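Local coordinates for protein ralf, proline/betaine transporter (Legionella pneumophila, PDB 4D7Q) that probably acts as a guanine nucleotide exchange factor, here as an engineered chimera joining the Sec7 domain of Legionella RalF to the capping domain of Rickettsia RalF, at residues A[30-33]-A[34-38]; A[126-129]-A[130-133]; A[163-166]-A[167-171]; A[253-256]-A[257-260]; A[320-323]-A[324-328]. The protein carries 2 engineered substitutions. All coordinates share one frame; numbering follows the deposited sequence.

Interactions 1, 2 and 3 lie in the Sec7 domain from Legionella, and interactions 4 and 5 in the capping domain from Rickettsia. All five are local, each joining residues a few positions apart at a helix or turn, and none touches another. The nearest pair is 163-171 with 253-260, nearest atoms about 9 Å and centres about 23 Å apart; interaction 4 sits where the two parts of the chimera meet, with Lys-255 reaching Asp-114 of the Sec7 part. Interactions 2 and 3 are next closest, nearest atoms about 12 Å apart. Interactions 1 and 3 are farthest apart, at about 49 Å between centres, on opposite sides of the chain's centre.

Interaction 1 (A[30-33]-A[34-38]); sequences INKI and KEICE
Ile-30 and Lys-34 meet one turn apart on helix 26-40, the first of four successive i to i+4 pairs joining 30-33 to 34-38 in the Legionella Sec7 part. Backbone bonds run from Lys-34 N to Ile-30 O, Glu-35 N to Asn-31 O, Ile-36 N to Lys-32 O and Cys-37 N to Ile-33 O; the last, at 2.9 Å and 169°, is nearly straight. Apolar contacts follow the same spacing. Ile-30 CG2 touches the aliphatic Lys-34 CD at 4.0 Å, Lys-32 CG meets the branch end Ile-36 CD1 at 4.1 Å, and Ile-33 CG2 lies 4.0 Å from Cys-37 SG. With CG1 beside the nitrogen (chi1 -65°), the Ile-33 CG2 branch lies on the carbonyl-carbon side, where it meets the thiol. The charged contacts are looser: Lys-32 and Glu-35 cross at about a right angle, with NZ of Lys-32 and OE1 of Glu-35 4.3 Å apart, beyond salt-bridge range, whereas Lys-34 NZ has a salt bridge to Glu-74. The buried side of this helix packs between helices 15-24 and 44-54: Ile-33 reaches Ile-18 and Phe-51, Ile-36 also abuts helix 9-13, and Cys-37 rests on Glu-47.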
loop_
_atom_site.group_PDB
_atom_site.type_symbol
_atom_site.label_atom_id
_atom_site.label_comp_id
_atom_site.label_asym_id
_atom_site.label_seq_id
_atom_site.Cartn_x
_atom_site.Cartn_y
_atom_site.Cartn_z
ATOM N N ILE A 30 -7.568 -16.854 6.655
ATOM C CA ILE A 30 -6.146 -17.184 6.531
ATOM C C ILE A 30 -5.799 -18.281 7.528
ATOM O O ILE A 30 -5.156 -19.270 7.147
ATOM C CB ILE A 30 -5.235 -15.921 6.686
ATOM C CG1 ILE A 30 -5.469 -14.870 5.553
ATOM C CG2 ILE A 30 -3.746 -16.283 6.833
ATOM C CD1 ILE A 30 -5.200 -15.320 4.127
ATOM N N ASN A 31 -6.227 -18.115 8.798
ATOM C CA ASN A 31 -5.955 -19.106 9.843
ATOM C C ASN A 31 -6.596 -20.440 9.534
ATOM O O ASN A 31 -5.998 -21.468 9.846
ATOM C CB ASN A 31 -6.400 -18.615 11.225
ATOM C CG ASN A 31 -5.481 -17.591 11.856
ATOM O OD1 ASN A 31 -4.362 -17.321 11.388
ATOM N ND2 ASN A 31 -5.934 -17.004 12.951
ATOM N N LYS A 32 -7.794 -20.441 8.902
ATOM C CA LYS A 32 -8.457 -21.701 8.523
ATOM C C LYS A 32 -7.595 -22.438 7.473
ATOM O O LYS A 32 -7.400 -23.642 7.593
ATOM C CB LYS A 32 -9.898 -21.453 8.021
ATOM C CG LYS A 32 -10.702 -22.719 7.718
ATOM C CD LYS A 32 -11.238 -23.375 8.988
ATOM C CE LYS A 32 -11.540 -24.841 8.804
ATOM N NZ LYS A 32 -11.548 -25.563 10.106
ATOM N N ILE A 33 -7.019 -21.702 6.497
ATOM C CA ILE A 33 -6.137 -22.292 5.484
ATOM C C ILE A 33 -4.921 -22.888 6.194
ATOM O O ILE A 33 -4.582 -24.060 5.962
ATOM C CB ILE A 33 -5.717 -21.303 4.356
ATOM C CG1 ILE A 33 -6.930 -20.854 3.503
ATOM C CG2 ILE A 33 -4.590 -21.915 3.462
ATOM C CD1 ILE A 33 -6.614 -19.634 2.553
ATOM N N LYS A 34 -4.288 -22.090 7.080
ATOM C CA LYS A 34 -3.093 -22.550 7.800
ATOM C C LYS A 34 -3.328 -23.824 8.627
ATOM O O LYS A 34 -2.491 -24.717 8.621
ATOM C CB LYS A 34 -2.460 -21.414 8.617
ATOM C CG LYS A 34 -1.864 -20.289 7.723
ATOM C CD LYS A 34 -1.483 -19.048 8.526
ATOM C CE LYS A 34 -0.283 -19.279 9.416
ATOM N NZ LYS A 34 -0.073 -18.164 10.380
ATOM N N GLU A 35 -4.490 -23.923 9.281
ATOM C CA GLU A 35 -4.861 -25.073 10.108
ATOM C C GLU A 35 -4.954 -26.354 9.274
ATOM O O GLU A 35 -4.398 -27.374 9.681
ATOM C CB GLU A 35 -6.180 -24.799 10.838
ATOM C CG GLU A 35 -5.999 -23.877 12.035
ATOM C CD GLU A 35 -7.221 -23.099 12.494
ATOM O OE1 GLU A 35 -8.347 -23.392 12.028
ATOM O OE2 GLU A 35 -7.045 -22.199 13.345
ATOM N N ILE A 36 -5.635 -26.277 8.093
ATOM C CA ILE A 36 -5.802 -27.382 7.142
ATOM C C ILE A 36 -4.423 -27.792 6.652
ATOM O O ILE A 36 -4.073 -28.965 6.712
ATOM C CB ILE A 36 -6.785 -27.024 5.973
ATOM C CG1 ILE A 36 -8.208 -26.720 6.513
ATOM C CG2 ILE A 36 -6.842 -28.169 4.941
ATOM C CD1 ILE A 36 -9.088 -25.878 5.579
ATOM N N CYS A 37 -3.612 -26.817 6.254
ATOM C CA CYS A 37 -2.256 -27.106 5.778
ATOM C C CYS A 37 -1.384 -27.796 6.823
ATOM O O CYS A 37 -0.668 -28.731 6.478
ATOM C CB CYS A 37 -1.603 -25.847 5.213
ATOM S SG CYS A 37 -2.376 -25.261 3.682
ATOM N N GLU A 38 -1.488 -27.373 8.102
ATOM C CA GLU A 38 -0.722 -27.970 9.197
ATOM C C GLU A 38 -1.160 -29.411 9.473
ATOM O O GLU A 38 -0.316 -30.290 9.591
ATOM C CB GLU A 38 -0.816 -27.101 10.472
ATOM C CG GLU A 38 -0.047 -27.629 11.682
ATOM C CD GLU A 38 1.433 -27.909 11.495
ATOM O OE1 GLU A 38 2.121 -27.106 10.827
ATOM O OE2 GLU A 38 1.910 -28.927 12.045
#

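Interaction 2 (A[126-129]-A[130-133]); sequences QQNP and DVVS
Asp-130 carries its CG between its own nitrogen and carbonyl carbon (chi1 53°), which folds the carboxylate back over Asn-128 and Pro-129; Asn-128 holds its CG anti to the carbonyl carbon (chi1 -60°), turning OD1 to the side where Asp-130 OD2 lies, and a water joins the two. The carboxylate oxygen Asp-130 OD1 comes within 3.4 Å of the carbonyl carbon Asn-128 C and 3.8 Å of the ring carbon Pro-129 CD, both van der Waals contacts. Water 1 lies 2.7 Å from Asn-128 OD1 and 3.0 Å from Asp-130 OD2 and is placed to donate to either, but with further acceptors nearby it cannot serve all at once. Pro-129 and Asp-130 occupy the two corner positions of a type I beta turn that follows helix 110-127 in the Sec7 part, closed by Val-131 N donating to Asn-128 O at 3.0 Å. Val-131 CG2 packs against Asn-128 CB at 3.8 Å, on the side chain's apolar root. The amide ND2 of Asn-128 bonds to Phe-88 O and Tyr-124 O, tying the turn to the preceding helix and a loop. Val-132 N is buried here and finds no partner in the model.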
loop_
_atom_site.group_PDB
_atom_site.type_symbol
_atom_site.label_atom_id
_atom_site.label_comp_id
_atom_site.label_asym_id
_atom_site.label_seq_id
_atom_site.Cartn_x
_atom_site.Cartn_y
_atom_site.Cartn_z
ATOM N N GLN A 126 12.798 -11.614 -13.700
ATOM C CA GLN A 126 13.161 -13.029 -13.638
ATOM C C GLN A 126 12.661 -13.787 -14.874
ATOM O O GLN A 126 13.414 -14.555 -15.474
ATOM C CB GLN A 126 12.626 -13.669 -12.342
ATOM C CG GLN A 126 13.239 -15.034 -12.045
ATOM C CD GLN A 126 12.274 -15.930 -11.309
ATOM O OE1 GLN A 126 12.443 -16.222 -10.116
ATOM N NE2 GLN A 126 11.240 -16.395 -12.008
ATOM N N GLN A 127 11.412 -13.535 -15.271
ATOM C CA GLN A 127 10.805 -14.190 -16.423
ATOM C C GLN A 127 11.229 -13.585 -17.758
ATOM O O GLN A 127 11.080 -14.248 -18.780
ATOM C CB GLN A 127 9.275 -14.183 -16.294
ATOM C CG GLN A 127 8.751 -15.013 -15.127
ATOM C CD GLN A 127 7.249 -15.022 -15.099
ATOM O OE1 GLN A 127 6.594 -15.094 -16.137
ATOM N NE2 GLN A 127 6.667 -14.999 -13.913
ATOM N N ASN A 128 11.766 -12.340 -17.760
ATOM C CA ASN A 128 12.195 -11.642 -18.983
ATOM C C ASN A 128 13.548 -10.921 -18.807
ATOM O O ASN A 128 13.603 -9.686 -18.997
ATOM C CB ASN A 128 11.083 -10.649 -19.428
ATOM C CG ASN A 128 9.771 -11.332 -19.711
ATOM O OD1 ASN A 128 9.620 -12.024 -20.712
ATOM N ND2 ASN A 128 8.812 -11.192 -18.813
ATOM N N PRO A 129 14.668 -11.656 -18.512
ATOM C CA PRO A 129 15.967 -10.972 -18.313
ATOM C C PRO A 129 16.525 -10.261 -19.544
ATOM O O PRO A 129 17.480 -9.495 -19.439
ATOM C CB PRO A 129 16.887 -12.103 -17.826
ATOM C CG PRO A 129 16.285 -13.342 -18.415
ATOM C CD PRO A 129 14.803 -13.108 -18.267
ATOM N N ASP A 130 15.938 -10.548 -20.699
ATOM C CA ASP A 130 16.253 -10.005 -22.022
ATOM C C ASP A 130 15.463 -8.710 -22.327
ATOM O O ASP A 130 15.770 -8.033 -23.303
ATOM C CB ASP A 130 15.902 -11.081 -23.086
ATOM C CG ASP A 130 14.468 -11.647 -22.997
ATOM O OD1 ASP A 130 14.076 -12.128 -21.903
ATOM O OD2 ASP A 130 13.772 -11.681 -24.046
ATOM N N VAL A 131 14.437 -8.376 -21.517
ATOM C CA VAL A 131 13.582 -7.195 -21.778
ATOM C C VAL A 131 14.055 -5.994 -20.957
ATOM O O VAL A 131 14.137 -4.879 -21.472
ATOM C CB VAL A 131 12.069 -7.520 -21.579
ATOM C CG1 VAL A 131 11.188 -6.277 -21.702
ATOM C CG2 VAL A 131 11.605 -8.601 -22.557
ATOM N N VAL A 132 14.342 -6.226 -19.680
ATOM C CA VAL A 132 14.846 -5.206 -18.753
ATOM C C VAL A 132 16.180 -5.677 -18.173
ATOM O O VAL A 132 16.360 -6.872 -18.019
ATOM C CB VAL A 132 13.812 -4.810 -17.651
ATOM C CG1 VAL A 132 12.680 -3.952 -18.240
ATOM C CG2 VAL A 132 13.250 -6.043 -16.934
ATOM N N SER A 133 17.092 -4.746 -17.857
ATOM C CA SER A 133 18.439 -5.014 -17.346
ATOM C C SER A 133 18.466 -5.671 -15.988
ATOM O O SER A 133 19.289 -6.549 -15.773
ATOM C CB SER A 133 19.286 -3.746 -17.327
ATOM O OG SER A 133 18.716 -2.769 -16.477
HETATM O O HOH W 1 11.036 -12.114 -22.958
#

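Interaction 3 (A[163-166]-A[167-171]); sequences MTVY and GLKRN. Engineered in segment 163-166: Tyr-166 (natural residue Asp).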
loop_
_atom_site.group_PDB
_atom_site.type_symbol
_atom_site.label_atom_id
_atom_site.label_comp_id
_atom_site.label_asym_id
_atom_site.label_seq_id
_atom_site.Cartn_x
_atom_site.Cartn_y
_atom_site.Cartn_z
ATOM N N MET A 163 3.800 14.572 -21.462
ATOM C CA MET A 163 5.116 14.098 -21.849
ATOM C C MET A 163 4.982 13.374 -23.164
ATOM O O MET A 163 4.065 12.583 -23.343
ATOM C CB MET A 163 5.691 13.170 -20.766
ATOM C CG MET A 163 7.185 12.879 -20.941
ATOM S SD MET A 163 7.831 11.891 -19.578
ATOM C CE MET A 163 8.191 13.145 -18.406
ATOM N N THR A 164 5.862 13.708 -24.085
ATOM C CA THR A 164 5.978 13.119 -25.405
ATOM C C THR A 164 6.958 11.966 -25.379
ATOM O O THR A 164 7.565 11.725 -24.392
ATOM C CB THR A 164 6.538 14.150 -26.395
ATOM O OG1 THR A 164 7.794 14.621 -25.941
ATOM C CG2 THR A 164 5.621 15.313 -26.525
ATOM N N VAL A 165 7.106 11.278 -26.488
ATOM C CA VAL A 165 8.061 10.198 -26.564
ATOM C C VAL A 165 9.494 10.712 -26.353
ATOM O O VAL A 165 10.228 10.110 -25.616
ATOM C CB VAL A 165 7.906 9.313 -27.804
ATOM C CG1 VAL A 165 8.147 10.082 -29.068
ATOM C CG2 VAL A 165 8.791 8.095 -27.728
ATOM N N TYR A 166 9.840 11.842 -26.962
ATOM C CA TYR A 166 11.139 12.480 -26.750
ATOM C C TYR A 166 11.319 12.846 -25.287
ATOM O O TYR A 166 12.411 12.682 -24.750
ATOM C CB TYR A 166 11.319 13.752 -27.618
ATOM C CG TYR A 166 12.695 14.368 -27.432
ATOM C CD1 TYR A 166 13.851 13.640 -27.713
ATOM C CD2 TYR A 166 12.844 15.648 -26.905
ATOM C CE1 TYR A 166 15.118 14.188 -27.518
ATOM C CE2 TYR A 166 14.109 16.216 -26.726
ATOM C CZ TYR A 166 15.244 15.477 -27.035
ATOM O OH TYR A 166 16.504 15.989 -26.841
ATOM N N GLY A 167 10.255 13.382 -24.672
ATOM C CA GLY A 167 10.250 13.810 -23.282
ATOM C C GLY A 167 10.494 12.633 -22.373
ATOM O O GLY A 167 11.235 12.746 -21.394
ATOM N N LEU A 168 9.921 11.473 -22.738
ATOM C CA LEU A 168 10.078 10.243 -21.959
ATOM C C LEU A 168 11.517 9.751 -21.984
ATOM O O LEU A 168 12.038 9.390 -20.931
ATOM C CB LEU A 168 9.096 9.141 -22.411
ATOM C CG LEU A 168 9.166 7.817 -21.599
ATOM C CD1 LEU A 168 8.762 8.022 -20.117
ATOM C CD2 LEU A 168 8.400 6.693 -22.273
ATOM N N LYS A 169 12.169 9.808 -23.168
ATOM C CA LYS A 169 13.579 9.415 -23.343
ATOM C C LYS A 169 14.490 10.322 -22.517
ATOM O O LYS A 169 15.367 9.829 -21.812
ATOM C CB LYS A 169 13.972 9.468 -24.831
ATOM C CG LYS A 169 13.355 8.331 -25.666
ATOM C CD LYS A 169 13.344 8.725 -27.126
ATOM C CE LYS A 169 13.070 7.560 -28.032
ATOM N NZ LYS A 169 13.126 7.983 -29.456
ATOM N N ARG A 170 14.246 11.640 -22.559
ATOM C CA ARG A 170 15.028 12.614 -21.765
ATOM C C ARG A 170 14.792 12.344 -20.278
ATOM O O ARG A 170 15.719 12.346 -19.493
ATOM C CB ARG A 170 14.593 14.068 -22.098
ATOM C CG ARG A 170 15.030 14.578 -23.463
ATOM C CD ARG A 170 16.502 14.889 -23.544
ATOM N NE ARG A 170 16.883 16.091 -22.792
ATOM C CZ ARG A 170 18.100 16.621 -22.814
ATOM N NH1 ARG A 170 19.060 16.064 -23.539
ATOM N NH2 ARG A 170 18.370 17.705 -22.104
ATOM N N ASN A 171 13.547 12.030 -19.908
ATOM C CA ASN A 171 13.165 11.758 -18.521
ATOM C C ASN A 171 13.821 10.530 -17.883
ATOM O O ASN A 171 13.992 10.505 -16.660
ATOM C CB ASN A 171 11.634 11.658 -18.415
ATOM C CG ASN A 171 11.173 11.688 -16.985
ATOM O OD1 ASN A 171 11.102 12.741 -16.341
ATOM N ND2 ASN A 171 10.990 10.518 -16.437
#
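Tyr-166, an engineered residue (Asp in the natural sequence), lies alongside Arg-170, both side chains pointing the same way. Arg-170 CG sits over one ring face, 3.9 Å from the centroid and 22° off the normal, a CH-pi contact displaced toward the rim; beyond it Arg-170 CD reaches Tyr-166 OH at 3.5 Å. Ring and guanidinium planes are only 21° apart. The tyrosine chi1 of -178° sets the ring beside its own carbonyl carbon, and bends at chi2 and chi3 keep the arginine chain alongside it. Met-163 wraps the first turn: its SD meets Leu-168 CD1 at 4.0 Å, and its methyl CE touches Asn-171 OD1 at 3.6 Å, the side chains crossing at about a right angle. Thr-164 positions this start of helix 165-171 as N-cap, OG1 accepting from Gly-167 N at 3.0 Å, and its carbonyl accepts from Leu-168 N. Farther out, Lys-169 forms a salt bridge with Glu-187 and Leu-168 packs on helix 183-195, within the Sec7 part. The start of the helix is held by polar capping and sulfur-apolar packing, while the engineered ring's link to Arg-170 rests on the CG methylene over its face and on CD beside the hydroxyl.

Interaction 4 (A[253-256]-A[257-260]); sequences NPKT and FLSK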
loop_
_atom_site.group_PDB
_atom_site.type_symbol
_atom_site.label_atom_id
_atom_site.label_comp_id
_atom_site.label_asym_id
_atom_site.label_seq_id
_atom_site.Cartn_x
_atom_site.Cartn_y
_atom_site.Cartn_z
ATOM N N ASN A 253 11.714 8.086 8.266
ATOM C CA ASN A 253 11.758 8.715 6.953
ATOM C C ASN A 253 11.585 7.708 5.841
ATOM O O ASN A 253 12.065 6.576 5.935
ATOM C CB ASN A 253 13.052 9.524 6.767
ATOM C CG ASN A 253 13.097 10.715 7.674
ATOM O OD1 ASN A 253 12.376 11.697 7.493
ATOM N ND2 ASN A 253 13.896 10.622 8.712
ATOM N N PRO A 254 10.844 8.066 4.784
ATOM C CA PRO A 254 10.689 7.114 3.675
ATOM C C PRO A 254 11.870 7.241 2.716
ATOM O O PRO A 254 12.615 8.216 2.785
ATOM C CB PRO A 254 9.394 7.593 3.014
ATOM C CG PRO A 254 9.383 9.077 3.248
ATOM C CD PRO A 254 10.189 9.360 4.491
ATOM N N LYS A 255 11.980 6.324 1.753
ATOM C CA LYS A 255 12.966 6.459 0.682
ATOM C C LYS A 255 12.457 7.629 -0.154
ATOM O O LYS A 255 11.249 7.771 -0.320
ATOM C CB LYS A 255 13.024 5.192 -0.169
ATOM C CG LYS A 255 13.573 4.001 0.620
ATOM C CD LYS A 255 13.183 2.669 0.007
ATOM C CE LYS A 255 11.704 2.394 0.102
ATOM N NZ LYS A 255 11.222 1.836 -1.171
ATOM N N THR A 256 13.352 8.504 -0.590
ATOM C CA THR A 256 13.001 9.718 -1.347
ATOM C C THR A 256 12.232 9.446 -2.616
ATOM O O THR A 256 11.295 10.185 -2.930
ATOM C CB THR A 256 14.254 10.556 -1.612
ATOM O OG1 THR A 256 15.280 9.661 -2.029
ATOM C CG2 THR A 256 14.711 11.304 -0.379
ATOM N N PHE A 257 12.607 8.373 -3.338
ATOM C CA PHE A 257 11.936 7.967 -4.574
ATOM C C PHE A 257 10.440 7.705 -4.260
ATOM O O PHE A 257 9.575 8.346 -4.844
ATOM C CB PHE A 257 12.645 6.732 -5.204
ATOM C CG PHE A 257 11.991 6.238 -6.481
ATOM C CD1 PHE A 257 10.832 5.466 -6.440
ATOM C CD2 PHE A 257 12.505 6.588 -7.725
ATOM C CE1 PHE A 257 10.184 5.064 -7.631
ATOM C CE2 PHE A 257 11.863 6.176 -8.910
ATOM C CZ PHE A 257 10.737 5.366 -8.850
ATOM N N LEU A 258 10.150 6.814 -3.300
ATOM C CA LEU A 258 8.784 6.482 -2.889
ATOM C C LEU A 258 7.961 7.721 -2.461
ATOM O O LEU A 258 6.826 7.854 -2.870
ATOM C CB LEU A 258 8.794 5.409 -1.783
ATOM C CG LEU A 258 7.408 4.821 -1.383
ATOM C CD1 LEU A 258 6.734 4.140 -2.556
ATOM C CD2 LEU A 258 7.555 3.840 -0.256
ATOM N N SER A 259 8.550 8.604 -1.637
ATOM C CA SER A 259 7.961 9.854 -1.172
ATOM C C SER A 259 7.466 10.717 -2.359
ATOM O O SER A 259 6.374 11.281 -2.302
ATOM C CB SER A 259 9.000 10.637 -0.374
ATOM O OG SER A 259 8.349 11.632 0.398
ATOM N N LYS A 260 8.292 10.832 -3.426
ATOM C CA LYS A 260 7.959 11.621 -4.607
ATOM C C LYS A 260 6.784 11.030 -5.368
ATOM O O LYS A 260 5.917 11.774 -5.798
ATOM C CB LYS A 260 9.174 11.752 -5.536
ATOM C CG LYS A 260 10.226 12.707 -4.991
ATOM C CD LYS A 260 11.419 12.743 -5.933
ATOM C CE LYS A 260 12.458 13.759 -5.526
ATOM N NZ LYS A 260 13.570 13.736 -6.505
#
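Pro-254 overlaps Ser-259 across the first turn of helix 256-262: Ser-259 CB and OG are both 4.0 Å from the ring carbon Pro-254 CG, while the hydroxyl, set by a chi1 of -163°, hydrogen-bonds Tyr-264 O. Ser-259 CB also rests 3.5 Å from Thr-256 O. Two backbone bonds start the helix, Ser-259 N to Lys-255 O at 3.1 Å and 169°, and the more bent Lys-260 N to Thr-256 O at 3.1 Å. The extended Lys-260 chain leaves past that second carbonyl, Lys-260 CG lying 3.4 Å from Thr-256 O. Lys-255 curls instead toward Leu-258, NZ of Lys-255 4.3 Å from the methyl CD2 of Leu-258, while its charge is met by a salt bridge to Asp-114 of the Sec7 part. Phe-257 stacks on Phe-261 within the capping part and also meets Tyr-139 of helix 135-152; the meeting with Tyr-139, like the salt bridge to Asp-114, joins the two parts of an engineered fusion. Lys-255 is the N-cap of helix 256-262, and the segment makes the step from strand 248-252 into that helix of the capping domain.

Interaction 5 (A[320-323]-A[324-328]); sequences AQIT and ASFET
Phe-326 leaves the end of helix 313-325 and folds back on its last turn in the Rickettsia capping domain. Its CB lies 3.7 Å from Thr-323 O; CG then stands anti to the carbonyl carbon (chi1 -73°), and the ring edge turns to Thr-323 O, which sits near the ring plane. Phe-326 CD2 comes within 3.3 Å of Ile-322 O, and farther along CE2 touches the methyl Ile-322 CG2 at 4.0 Å, the two side chains side by side. Beyond the segments the ring rests on Ile-211 and Ile-299 of the sheet. The helix unwinds here: Phe-326 N donates to Thr-323 O at 3.3 Å and Ser-325 N to Ile-322 O, both three residues back, whereas Ala-324 N still reaches Ala-320 O four back. Ser-325 OG donates to Gln-321 O at 2.8 Å, supplementing a weak bond from its own nitrogen, and accepts from Lys-241 N. Water 2 donates to both Thr-323 O, at 2.7 Å, and Thr-328 O. As the i to i+4 pattern fails, a hydroxyl supports the weakly bonded Gln-321 O, and Thr-323 O takes an i+3 amide and a water.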
loop_
_atom_site.group_PDB
_atom_site.type_symbol
_atom_site.label_atom_id
_atom_site.label_comp_id
_atom_site.label_asym_id
_atom_site.label_seq_id
_atom_site.Cartn_x
_atom_site.Cartn_y
_atom_site.Cartn_z
ATOM N N ALA A 320 -6.760 5.416 18.741
ATOM C CA ALA A 320 -7.991 6.221 18.833
ATOM C C ALA A 320 -7.761 7.581 19.514
ATOM O O ALA A 320 -8.363 8.560 19.077
ATOM C CB ALA A 320 -9.098 5.455 19.541
ATOM N N GLN A 321 -6.888 7.646 20.564
ATOM C CA GLN A 321 -6.553 8.906 21.288
ATOM C C GLN A 321 -5.839 9.891 20.369
ATOM O O GLN A 321 -6.150 11.084 20.369
ATOM C CB GLN A 321 -5.673 8.636 22.528
ATOM C CG GLN A 321 -6.421 7.929 23.652
ATOM C CD GLN A 321 -5.539 7.491 24.793
ATOM O OE1 GLN A 321 -4.566 6.760 24.623
ATOM N NE2 GLN A 321 -5.896 7.892 25.992
ATOM N N ILE A 322 -4.868 9.381 19.598
ATOM C CA ILE A 322 -4.090 10.159 18.626
ATOM C C ILE A 322 -5.049 10.702 17.575
ATOM O O ILE A 322 -5.011 11.904 17.285
ATOM C CB ILE A 322 -2.979 9.286 17.987
ATOM C CG1 ILE A 322 -1.863 8.978 19.026
ATOM C CG2 ILE A 322 -2.402 9.965 16.699
ATOM C CD1 ILE A 322 -0.920 7.789 18.659
ATOM N N THR A 323 -5.926 9.818 17.031
ATOM C CA THR A 323 -6.894 10.211 16.003
ATOM C C THR A 323 -7.843 11.292 16.496
ATOM O O THR A 323 -8.051 12.282 15.799
ATOM C CB THR A 323 -7.651 9.006 15.433
ATOM O OG1 THR A 323 -6.730 7.977 15.079
ATOM C CG2 THR A 323 -8.421 9.376 14.206
ATOM N N ALA A 324 -8.389 11.122 17.716
ATOM C CA ALA A 324 -9.333 12.084 18.300
ATOM C C ALA A 324 -8.669 13.415 18.672
ATOM O O ALA A 324 -9.369 14.406 18.857
ATOM C CB ALA A 324 -10.035 11.469 19.500
ATOM N N SER A 325 -7.321 13.441 18.730
ATOM C CA SER A 325 -6.513 14.621 19.031
ATOM C C SER A 325 -6.454 15.590 17.855
ATOM O O SER A 325 -6.203 16.774 18.057
ATOM C CB SER A 325 -5.106 14.217 19.458
ATOM O OG SER A 325 -5.105 13.654 20.757
ATOM N N PHE A 326 -6.648 15.100 16.630
ATOM C CA PHE A 326 -6.674 15.979 15.473
ATOM C C PHE A 326 -8.015 16.695 15.500
ATOM O O PHE A 326 -9.014 16.105 15.911
ATOM C CB PHE A 326 -6.428 15.201 14.153
ATOM C CG PHE A 326 -4.981 14.757 13.998
ATOM C CD1 PHE A 326 -4.034 15.598 13.419
ATOM C CD2 PHE A 326 -4.557 13.524 14.485
ATOM C CE1 PHE A 326 -2.694 15.206 13.307
ATOM C CE2 PHE A 326 -3.207 13.132 14.382
ATOM C CZ PHE A 326 -2.289 13.971 13.786
ATOM N N GLU A 327 -8.032 17.987 15.155
ATOM C CA GLU A 327 -9.271 18.777 15.156
ATOM C C GLU A 327 -10.290 18.241 14.159
ATOM O O GLU A 327 -11.483 18.225 14.454
ATOM C CB GLU A 327 -8.975 20.244 14.842
ATOM C CG GLU A 327 -8.377 21.011 16.005
ATOM C CD GLU A 327 -8.192 22.493 15.740
ATOM O OE1 GLU A 327 -8.140 22.888 14.553
ATOM O OE2 GLU A 327 -8.087 23.259 16.725
ATOM N N THR A 328 -9.815 17.782 12.997
ATOM C CA THR A 328 -10.659 17.229 11.936
ATOM C C THR A 328 -11.222 15.876 12.336
ATOM O O THR A 328 -10.471 14.980 12.760
ATOM C CB THR A 328 -9.874 17.104 10.626
ATOM O OG1 THR A 328 -9.025 18.242 10.452
ATOM C CG2 THR A 328 -10.782 16.924 9.409
HETATM O O HOH W 2 -10.273 12.882 14.398
#